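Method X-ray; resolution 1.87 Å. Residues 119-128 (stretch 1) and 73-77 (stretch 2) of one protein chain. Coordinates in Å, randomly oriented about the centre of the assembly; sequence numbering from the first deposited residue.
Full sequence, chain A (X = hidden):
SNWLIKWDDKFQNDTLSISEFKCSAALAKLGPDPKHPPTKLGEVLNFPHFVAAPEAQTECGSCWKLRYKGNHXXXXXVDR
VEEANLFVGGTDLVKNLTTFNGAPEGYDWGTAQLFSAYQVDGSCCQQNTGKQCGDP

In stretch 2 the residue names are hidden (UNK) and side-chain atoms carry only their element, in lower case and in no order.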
# COMPACT_ATOMS: atom_id res chain seq x y z
N GLN A 119 -5.59 3.60 -9.33
CA GLN A 119 -6.45 3.25 -8.25
C GLN A 119 -7.48 2.31 -8.80
O GLN A 119 -7.85 2.37 -9.99
CB GLN A 119 -7.15 4.47 -7.75
CG GLN A 119 -8.06 4.24 -6.57
CD GLN A 119 -8.66 5.57 -6.11
OE1 GLN A 119 -8.37 6.60 -6.68
NE2 GLN A 119 -9.40 5.55 -5.06
N VAL A 120 -7.87 1.40 -7.91
CA VAL A 120 -8.86 0.39 -8.19
C VAL A 120 -9.87 0.40 -7.07
O VAL A 120 -9.66 1.02 -6.00
CB VAL A 120 -8.24 -1.00 -8.33
CG1 VAL A 120 -7.24 -1.06 -9.52
CG2 VAL A 120 -7.48 -1.40 -7.00
N ASP A 121 -10.94 -0.35 -7.24
CA ASP A 121 -11.91 -0.47 -6.17
C ASP A 121 -11.31 -0.97 -4.89
O ASP A 121 -10.41 -1.83 -4.89
CB ASP A 121 -13.06 -1.42 -6.62
CG ASP A 121 -14.20 -1.37 -5.62
OD1 ASP A 121 -14.28 -2.31 -4.78
OD2 ASP A 121 -14.92 -0.35 -5.66
N GLY A 122 -11.80 -0.45 -3.76
CA GLY A 122 -11.25 -0.87 -2.46
C GLY A 122 -11.41 -2.37 -2.17
O GLY A 122 -10.67 -2.92 -1.37
N SER A 123 -12.36 -3.05 -2.82
CA SER A 123 -12.47 -4.52 -2.55
C SER A 123 -11.19 -5.24 -2.93
O SER A 123 -10.81 -6.23 -2.32
CB SER A 123 -13.67 -5.09 -3.35
OG SER A 123 -13.41 -4.79 -4.71
N CYS A 124 -10.43 -4.70 -3.89
CA CYS A 124 -9.15 -5.30 -4.19
C CYS A 124 -8.19 -5.24 -3.02
O CYS A 124 -7.20 -5.95 -2.98
CB CYS A 124 -8.51 -4.59 -5.43
SG CYS A 124 -9.54 -4.73 -6.87
N CYS A 125 -8.41 -4.29 -2.11
CA CYS A 125 -7.58 -4.17 -0.90
C CYS A 125 -8.39 -4.66 0.35
O CYS A 125 -8.14 -4.22 1.46
CB CYS A 125 -7.15 -2.71 -0.70
SG CYS A 125 -5.88 -2.22 -1.90
N GLN A 126 -9.35 -5.55 0.10
CA GLN A 126 -10.17 -6.25 1.13
C GLN A 126 -11.12 -5.29 1.83
O GLN A 126 -11.63 -5.60 2.92
CB GLN A 126 -9.26 -6.92 2.20
CG GLN A 126 -8.37 -7.93 1.45
CD GLN A 126 -7.34 -8.58 2.28
OE1 GLN A 126 -7.54 -8.83 3.46
NE2 GLN A 126 -6.19 -8.92 1.63
N GLN A 127 -11.41 -4.16 1.20
CA GLN A 127 -12.30 -3.22 1.84
C GLN A 127 -13.73 -3.61 1.48
O GLN A 127 -14.00 -4.11 0.40
CB GLN A 127 -11.98 -1.81 1.41
CG GLN A 127 -10.56 -1.46 1.84
CD GLN A 127 -10.17 -0.08 1.29
OE1 GLN A 127 -11.00 0.59 0.67
NE2 GLN A 127 -8.93 0.34 1.52
N ASN A 128 -14.66 -3.32 2.37
CA ASN A 128 -16.03 -3.75 2.10
C ASN A 128 -16.74 -2.67 1.28
O ASN A 128 -17.61 -1.95 1.79
CB ASN A 128 -16.71 -3.94 3.43
CG ASN A 128 -18.19 -4.30 3.29
OD1 ASN A 128 -18.71 -4.62 2.18
ND2 ASN A 128 -18.87 -4.34 4.43
N UNK A 73 0.59 -5.86 -7.57
CA UNK A 73 0.10 -5.97 -6.23
C UNK A 73 -0.97 -4.94 -6.00
O UNK A 73 -0.98 -3.90 -6.67
c UNK A 73 1.29 -5.75 -5.19
N UNK A 74 -1.81 -5.21 -5.02
CA UNK A 74 -2.79 -4.25 -4.63
C UNK A 74 -2.44 -3.69 -3.27
O UNK A 74 -2.21 -4.41 -2.31
c UNK A 74 -5.67 -6.17 -8.39
c UNK A 74 -5.76 -4.84 -8.03
c UNK A 74 -4.20 -4.90 -4.59
c UNK A 74 -4.68 -5.33 -5.92
c UNK A 74 -5.27 -4.42 -6.83
c UNK A 74 -5.12 -7.13 -7.51
c UNK A 74 -4.61 -6.71 -6.27
N UNK A 75 -2.36 -2.36 -3.20
CA UNK A 75 -1.84 -1.75 -2.00
C UNK A 75 -2.80 -0.70 -1.44
O UNK A 75 -3.49 -0.10 -2.19
c UNK A 75 -0.48 0.05 -3.25
c UNK A 75 0.55 -2.16 -2.84
c UNK A 75 -0.44 -1.12 -2.25
N UNK A 76 -2.81 -0.53 -0.09
CA UNK A 76 -3.63 0.45 0.50
C UNK A 76 -2.75 1.62 0.84
O UNK A 76 -1.68 1.45 1.42
c UNK A 76 -5.31 0.85 2.38
c UNK A 76 -4.25 -0.13 1.77
o UNK A 76 -4.95 -1.31 1.38
N UNK A 77 -3.22 2.84 0.53
CA UNK A 77 -2.50 3.98 0.96
C UNK A 77 -2.80 4.25 2.44
O UNK A 77 -3.95 4.47 2.80
c UNK A 77 -2.27 6.57 0.63
c UNK A 77 -2.50 5.02 -1.42
c UNK A 77 -2.94 5.23 0.07
O HOH W 1 -7.21 -1.99 2.74

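Position 73 carries a single side-chain carbon; its nearest atom on stretch 1 is Cys-125 SG, 8.6 Å from the CB at position 73. One carbon and nothing beyond it means Ala-73. Its methyl group is buried in the structure, where a small apolar side chain is at home, but it takes no part in this contact.

Position 74 has seven side-chain carbons: one attached to CA, followed by a ring of six. The CA-to-CB bond points toward stretch 1, and the ring meets Cys-124 and Val-120. No oxygen extends the ring, so this is Phe-74. Cys-124 CB lies over one face, 3.9 Å from the Phe-74 ring centroid and 27° off the normal, a CH-pi contact whose closest approach is 3.5 Å from Cys-124 CB to Phe-74 CD1. The sulfur of Cys-124 stands obliquely, with SG 4.5 Å from the Phe-74 ring centroid. Val-120 CG2 adds an apolar contact 3.7 Å from Phe-74 CD1. A flat aromatic ring suits this place because it offers a broad apolar surface to both neighbours.

Position 75 has three side-chain carbons, one carrying the other two. Its CA-to-CB bond points away from stretch 1, as alternation along a strand leads one to expect, yet its backbone still reaches the contact, with the O of position 75 3.2 Å from Cys-125 SG. The branching gives Val-75, whose apolar side chain is buried.

At position 76 one carbon carries an oxygen and a carbon. The CA-to-CB bond again points toward stretch 1, where the side chain touches Cys-125 and Gln-127. This branching identifies Thr-76. Thr-76 OG1 lies 3.3 Å from Cys-125 CB, and Thr-76 CG2, its methyl, is 3.8 Å from Gln-127 NE2. The hydroxyl also donates a hydrogen bond to water 1, 2.7 Å from Thr-76 OG1 to the water O, so threonine supplies both a polar group and an apolar one.

Position 77 shows three carbons, one bearing two. The CA-to-CB bond points sideways, and the side chain makes no contact with stretch 1. This is Val-77; its apolar branches are buried.

The contact therefore rests on alternate residues of the strand, with the CA-to-CB bonds of Phe-74 and Thr-76 directed at stretch 1. No direct hydrogen bond crosses between the stretches. Packing around the ring and against Cys-125 is supplemented by water 1, which accepts from Thr-76 OG1, donates to Cys-125 O at 2.7 Å from its own O, and accepts from Gln-127 NE2 at 3.1 Å. Within stretch 1, the turn is held by Cys-125 N to Gly-122 O at 2.7 Å and Gln-127 N to Gly-122 O at 2.9 Å, both hydrogen bonds.

Stretch 2 (73-77) AFVTV
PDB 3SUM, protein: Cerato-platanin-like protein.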